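PDB 2IBP: citrate synthase from Pyrobaculum aerophilum, which probably condenses oxaloacetate with acetyl-CoA and water to give citrate and CoA, a step of the tricarboxylic acid cycle. Local coordinates for residues 32-37 with 379-384; 36-41 with 213-218. All coordinates share one frame; numbering follows the deposited sequence.

Contact 1 of 2, residues 32-37 with 379-384; sequences KSTSIS and VLEYWE
Glu-381, on helix 363-382, pushes its carboxylate into the end of strand 30-34 and the ST turn that begins at Thr-34, where three residues of 32-37 donate to its two oxygens. The hydroxyl OG1 of Thr-34 donates to OE1 of Glu-381 on the syn lone pair at 2.6 Å, and the ammonium NZ of Lys-32 reaches the anti lone pair of the same OE1 at 2.8 Å, forming a salt bridge. Lys-32 also bonds through NZ to His-378 and His-224, which gives this buried ammonium three partners. OE2 of Glu-381 accepts from the backbone N of Ser-35 at 2.9 Å and 162°, on its syn side. Water 1 donates to OE2 of Glu-381 as well, at 2.7 Å. Four bonds therefore grip the carboxylate and should fix its rotation; they would be expected to favour the charged form. The glutamate chain can span the gap because CG is anti to the backbone N (chi1 -178°) and the chain runs on extended, crossing Lys-32 at about a right angle. Thr-34 has a double role: while donating to the glutamate, OG1 accepts from N of Ile-36 at 3.2 Å and 166°, which closes the ST turn. Lys-32 to Thr-34 pair in parallel with a strand of the second subunit, so the glutamate anchors an intersubunit sheet to the helix. Tyr-382 instead directs its hydroxyl to O of Arg-387. Apolar contact is slighter: CD of Lys-32 lies at the ring edge, 4.3 Å from CD1 of Tyr-382. The Ile-36 methyl CD1 packs against the carboxylate oxygen OE1 of Glu-381, 3.5 Å away.

Contact 2 of 2, residues 36-41 with 213-218; sequences ISDIDG and DHEVPA
The His-214 ring carries the methyl of Ile-39 on one face: CD1 stands 3.4 Å from the centroid of the His-214 ring and 18° off its normal, a CH-pi contact shifted toward the CE1 and NE2 rim. At that rim NE2 is hydrogen-bonded to the hydroxyl of Tyr-292. The contact fastens 37-40, an outermost strand of a three-stranded antiparallel sheet, to the loop between helices 198-210 and 218-227. The same methyl also meets a second flat group, since CD1 of Ile-39 lies 3.7 Å from CD of Glu-215. The carboxylate of Glu-215 receives the backbone N of Ile-39 at OE2, 3.0 Å away and 44° out of the carboxylate plane. Waters 2 and 3 donate to OE2 too, and link it to the backbone O of Ser-37 and of Ile-39. OD1 of Asp-38 comes within 3.6 Å of OE2 of Glu-215, so like charges lie close together; the three donors to OE2, and His-399 of the second subunit bonded to OD2 of Asp-38, probably offset the repulsion. A third carboxylate, that of Asp-213, is met at its OD2 by OG of Ser-37 at 2.7 Å, on the anti side and 28° out of plane, while CG2 of Ile-36 packs 3.3 Å from this OD2. His-378 adds a further hydrogen bond to OD2. The Ser-37 hydroxyl bridges side chain and main chain of the loop: it donates to OD2 of Asp-213, and its OG accepts from the backbone N of Glu-215 at 3.2 Å.

Contact 1 and contact 2 begin from one continuous piece of chain, strands 30-34 and 37-40, and share Ile-36 and Ser-37; their centres are 12 Å apart. Ile-36 touches a carboxylate in each. His-378 joins them as well, bonding through ND1 to Lys-32 of contact 1 and through NE2 to Asp-213 of contact 2. Contact 2 lies nearer the predicted active site: the side chain of His-214 is about 4 Å from that of His-289 and about 9 Å from that of Asp-346. Contact 1 lies away from these residues. Both reach the second subunit, so these two consecutive strands run from the dimer interface to the surroundings of the probable catalytic residues.

Contact 1 of 2, residues 32-37 with 379-384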
loop_
_atom_site.group_PDB
_atom_site.type_symbol
_atom_site.label_atom_id
_atom_site.label_comp_id
_atom_site.label_asym_id
_atom_site.label_seq_id
_atom_site.Cartn_x
_atom_site.Cartn_y
_atom_site.Cartn_z
ATOM N N LYS A 32 -0.295 16.561 6.617
ATOM C CA LYS A 32 0.589 17.494 5.951
ATOM C C LYS A 32 -0.175 18.719 5.490
ATOM O O LYS A 32 -1.396 18.773 5.580
ATOM C CB LYS A 32 1.185 16.875 4.689
ATOM C CG LYS A 32 0.161 16.641 3.568
ATOM C CD LYS A 32 0.845 16.190 2.294
ATOM C CE LYS A 32 -0.179 15.929 1.206
ATOM N NZ LYS A 32 0.451 15.486 -0.051
ATOM N N SER A 33 0.598 19.709 5.038
ATOM C CA SER A 33 0.044 20.850 4.334
ATOM C C SER A 33 0.212 20.505 2.864
ATOM O O SER A 33 1.166 19.821 2.473
ATOM C CB SER A 33 0.792 22.128 4.685
ATOM O OG SER A 33 0.480 22.538 6.001
ATOM N N THR A 34 -0.706 20.997 2.040
ATOM C CA THR A 34 -0.665 20.705 0.636
ATOM C C THR A 34 -1.108 21.890 -0.188
ATOM O O THR A 34 -1.829 22.758 0.298
ATOM C CB THR A 34 -1.630 19.544 0.296
ATOM O OG1 THR A 34 -1.445 19.125 -1.060
ATOM C CG2 THR A 34 -3.084 19.944 0.539
ATOM N N SER A 35 -0.617 21.933 -1.414
ATOM C CA SER A 35 -1.050 22.936 -2.372
ATOM C C SER A 35 -1.600 22.279 -3.641
ATOM O O SER A 35 -1.883 22.969 -4.611
ATOM C CB SER A 35 0.098 23.881 -2.711
ATOM O OG SER A 35 1.146 23.201 -3.364
ATOM N N ILE A 36 -1.914 20.986 -3.578
ATOM C CA ILE A 36 -2.333 20.244 -4.762
ATOM C C ILE A 36 -3.777 20.487 -5.149
ATOM O O ILE A 36 -4.048 20.883 -6.271
ATOM C CB ILE A 36 -2.040 18.732 -4.638
ATOM C CG1 ILE A 36 -0.530 18.531 -4.466
ATOM C CG2 ILE A 36 -2.522 17.992 -5.884
ATOM C CD1 ILE A 36 -0.083 17.110 -4.170
ATOM N N SER A 37 -4.698 20.235 -4.228
ATOM C CA SER A 37 -6.109 20.463 -4.519
ATOM C C SER A 37 -6.845 20.870 -3.261
ATOM O O SER A 37 -6.376 20.640 -2.145
ATOM C CB SER A 37 -6.767 19.217 -5.125
ATOM O OG SER A 37 -6.768 18.135 -4.185
ATOM N N VAL A 379 2.936 12.316 -3.441
ATOM C CA VAL A 379 4.172 11.688 -2.960
ATOM C C VAL A 379 5.329 12.681 -3.016
ATOM O O VAL A 379 6.031 12.895 -2.022
ATOM C CB VAL A 379 4.530 10.426 -3.739
ATOM C CG1 VAL A 379 5.983 9.998 -3.441
ATOM C CG2 VAL A 379 3.530 9.321 -3.380
ATOM N N LEU A 380 5.507 13.315 -4.170
ATOM C CA LEU A 380 6.592 14.274 -4.324
ATOM C C LEU A 380 6.458 15.412 -3.329
ATOM O O LEU A 380 7.458 15.871 -2.771
ATOM C CB LEU A 380 6.672 14.782 -5.754
ATOM C CG LEU A 380 6.978 13.673 -6.762
ATOM C CD1 LEU A 380 6.952 14.208 -8.177
ATOM C CD2 LEU A 380 8.287 12.967 -6.485
ATOM N N GLU A 381 5.235 15.858 -3.087
ATOM C CA GLU A 381 5.006 16.900 -2.111
ATOM C C GLU A 381 5.432 16.450 -0.713
ATOM O O GLU A 381 6.125 17.167 -0.004
ATOM C CB GLU A 381 3.543 17.317 -2.107
ATOM C CG GLU A 381 3.236 18.433 -1.151
ATOM C CD GLU A 381 1.812 18.889 -1.264
ATOM O OE1 GLU A 381 0.914 18.082 -0.935
ATOM O OE2 GLU A 381 1.597 20.059 -1.666
ATOM N N TYR A 382 5.047 15.234 -0.333
ATOM C CA TYR A 382 5.403 14.710 0.978
ATOM C C TYR A 382 6.913 14.613 1.123
ATOM O O TYR A 382 7.459 14.876 2.193
ATOM C CB TYR A 382 4.761 13.343 1.212
ATOM C CG TYR A 382 4.807 12.935 2.655
ATOM C CD1 TYR A 382 4.037 13.612 3.588
ATOM C CD2 TYR A 382 5.608 11.881 3.088
ATOM C CE1 TYR A 382 4.078 13.276 4.922
ATOM C CE2 TYR A 382 5.632 11.508 4.430
ATOM C CZ TYR A 382 4.879 12.236 5.343
ATOM O OH TYR A 382 4.904 11.930 6.683
ATOM N N TRP A 383 7.569 14.172 0.057
ATOM C CA TRP A 383 9.020 14.038 0.051
ATOM C C TRP A 383 9.777 15.353 0.222
ATOM O O TRP A 383 11.004 15.341 0.400
ATOM C CB TRP A 383 9.507 13.322 -1.195
ATOM C CG TRP A 383 9.287 11.842 -1.186
ATOM C CD1 TRP A 383 8.929 11.062 -0.117
ATOM C CD2 TRP A 383 9.667 10.933 -2.226
ATOM N NE1 TRP A 383 8.958 9.743 -0.469
ATOM C CE2 TRP A 383 9.431 9.625 -1.747
ATOM C CE3 TRP A 383 10.152 11.099 -3.528
ATOM C CZ2 TRP A 383 9.676 8.493 -2.519
ATOM C CZ3 TRP A 383 10.399 9.976 -4.293
ATOM C CH2 TRP A 383 10.156 8.684 -3.787
ATOM N N GLU A 384 9.086 16.487 0.104
ATOM C CA GLU A 384 9.729 17.771 0.410
ATOM C C GLU A 384 9.987 17.906 1.915
ATOM O O GLU A 384 10.776 18.738 2.345
ATOM C CB GLU A 384 8.879 18.944 -0.080
ATOM C CG GLU A 384 8.871 19.048 -1.585
ATOM C CD GLU A 384 10.253 19.361 -2.137
ATOM O OE1 GLU A 384 10.775 20.462 -1.855
ATOM O OE2 GLU A 384 10.821 18.513 -2.860
HETATM O O HOH W 1 3.085 20.636 -3.901
#

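Contact 2 of 2, residues 36-41 with 213-218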
loop_
_atom_site.group_PDB
_atom_site.type_symbol
_atom_site.label_atom_id
_atom_site.label_comp_id
_atom_site.label_asym_id
_atom_site.label_seq_id
_atom_site.Cartn_x
_atom_site.Cartn_y
_atom_site.Cartn_z
ATOM N N ILE A 36 -1.914 20.986 -3.578
ATOM C CA ILE A 36 -2.333 20.244 -4.762
ATOM C C ILE A 36 -3.777 20.487 -5.149
ATOM O O ILE A 36 -4.048 20.883 -6.271
ATOM C CB ILE A 36 -2.040 18.732 -4.638
ATOM C CG1 ILE A 36 -0.530 18.531 -4.466
ATOM C CG2 ILE A 36 -2.522 17.992 -5.884
ATOM C CD1 ILE A 36 -0.083 17.110 -4.170
ATOM N N SER A 37 -4.698 20.235 -4.228
ATOM C CA SER A 37 -6.109 20.463 -4.519
ATOM C C SER A 37 -6.845 20.870 -3.261
ATOM O O SER A 37 -6.376 20.640 -2.145
ATOM C CB SER A 37 -6.767 19.217 -5.125
ATOM O OG SER A 37 -6.768 18.135 -4.185
ATOM N N ASP A 38 -8.004 21.480 -3.450
ATOM C CA ASP A 38 -8.807 21.928 -2.337
ATOM C C ASP A 38 -10.251 21.821 -2.722
ATOM O O ASP A 38 -10.591 22.015 -3.883
ATOM C CB ASP A 38 -8.504 23.387 -2.000
ATOM C CG ASP A 38 -9.077 23.812 -0.653
ATOM O OD1 ASP A 38 -9.195 22.954 0.250
ATOM O OD2 ASP A 38 -9.406 25.004 -0.486
ATOM N N ILE A 39 -11.082 21.492 -1.741
ATOM C CA ILE A 39 -12.514 21.415 -1.956
ATOM C C ILE A 39 -13.230 22.300 -0.966
ATOM O O ILE A 39 -12.908 22.283 0.231
ATOM C CB ILE A 39 -13.045 20.007 -1.704
ATOM C CG1 ILE A 39 -12.427 19.002 -2.671
ATOM C CG2 ILE A 39 -14.574 19.982 -1.819
ATOM C CD1 ILE A 39 -12.631 17.572 -2.230
ATOM N N ASP A 40 -14.136 23.123 -1.477
ATOM C CA ASP A 40 -15.061 23.862 -0.624
ATOM C C ASP A 40 -16.373 23.090 -0.758
ATOM O O ASP A 40 -17.086 23.224 -1.751
ATOM C CB ASP A 40 -15.241 25.307 -1.046
ATOM C CG ASP A 40 -16.190 26.065 -0.127
ATOM O OD1 ASP A 40 -17.117 25.439 0.435
ATOM O OD2 ASP A 40 -15.992 27.287 0.053
ATOM N N GLY A 41 -16.637 22.233 0.221
ATOM C CA GLY A 41 -17.818 21.386 0.204
ATOM C C GLY A 41 -19.138 22.124 0.306
ATOM O O GLY A 41 -20.138 21.686 -0.259
ATOM N N ASP A 213 -7.326 14.656 -9.004
ATOM C CA ASP A 213 -7.009 14.687 -7.572
ATOM C C ASP A 213 -8.236 15.076 -6.788
ATOM O O ASP A 213 -9.127 15.757 -7.308
ATOM C CB ASP A 213 -5.865 15.633 -7.225
ATOM C CG ASP A 213 -5.244 15.287 -5.878
ATOM O OD1 ASP A 213 -4.870 14.109 -5.701
ATOM O OD2 ASP A 213 -5.171 16.158 -4.980
ATOM N N HIS A 214 -8.321 14.610 -5.548
ATOM C CA HIS A 214 -9.457 14.953 -4.730
ATOM C C HIS A 214 -9.089 14.738 -3.277
ATOM O O HIS A 214 -9.450 13.731 -2.684
ATOM C CB HIS A 214 -10.675 14.135 -5.169
ATOM C CG HIS A 214 -11.983 14.848 -5.000
ATOM N ND1 HIS A 214 -12.945 14.443 -4.100
ATOM C CD2 HIS A 214 -12.455 15.988 -5.563
ATOM C CE1 HIS A 214 -13.982 15.264 -4.169
ATOM N NE2 HIS A 214 -13.718 16.197 -5.063
ATOM N N GLU A 215 -8.251 15.651 -2.788
ATOM C CA GLU A 215 -7.737 15.612 -1.428
ATOM C C GLU A 215 -7.052 14.285 -1.095
ATOM O O GLU A 215 -6.231 13.837 -1.889
ATOM C CB GLU A 215 -8.780 16.091 -0.423
ATOM C CG GLU A 215 -9.098 17.578 -0.694
ATOM C CD GLU A 215 -10.049 18.228 0.285
ATOM O OE1 GLU A 215 -10.796 17.526 1.009
ATOM O OE2 GLU A 215 -10.085 19.474 0.276
ATOM N N VAL A 216 -7.309 13.696 0.078
ATOM C CA VAL A 216 -6.523 12.536 0.501
ATOM C C VAL A 216 -7.337 11.311 0.918
ATOM O O VAL A 216 -7.446 10.989 2.121
ATOM C CB VAL A 216 -5.538 12.898 1.648
ATOM C CG1 VAL A 216 -4.520 11.765 1.820
ATOM C CG2 VAL A 216 -4.808 14.192 1.345
ATOM N N PRO A 217 -7.934 10.631 -0.071
ATOM C CA PRO A 217 -8.642 9.391 0.204
ATOM C C PRO A 217 -7.660 8.268 0.510
ATOM O O PRO A 217 -6.432 8.449 0.417
ATOM C CB PRO A 217 -9.404 9.116 -1.091
ATOM C CG PRO A 217 -8.634 9.815 -2.141
ATOM C CD PRO A 217 -7.957 10.987 -1.501
ATOM N N ALA A 218 -8.192 7.090 0.791
ATOM C CA ALA A 218 -7.357 5.982 1.222
ATOM C C ALA A 218 -6.262 5.605 0.231
ATOM O O ALA A 218 -5.157 5.255 0.641
ATOM C CB ALA A 218 -8.219 4.765 1.567
HETATM O O HOH W 2 -7.000 20.237 0.662
HETATM O O HOH W 3 -12.299 20.327 1.969
#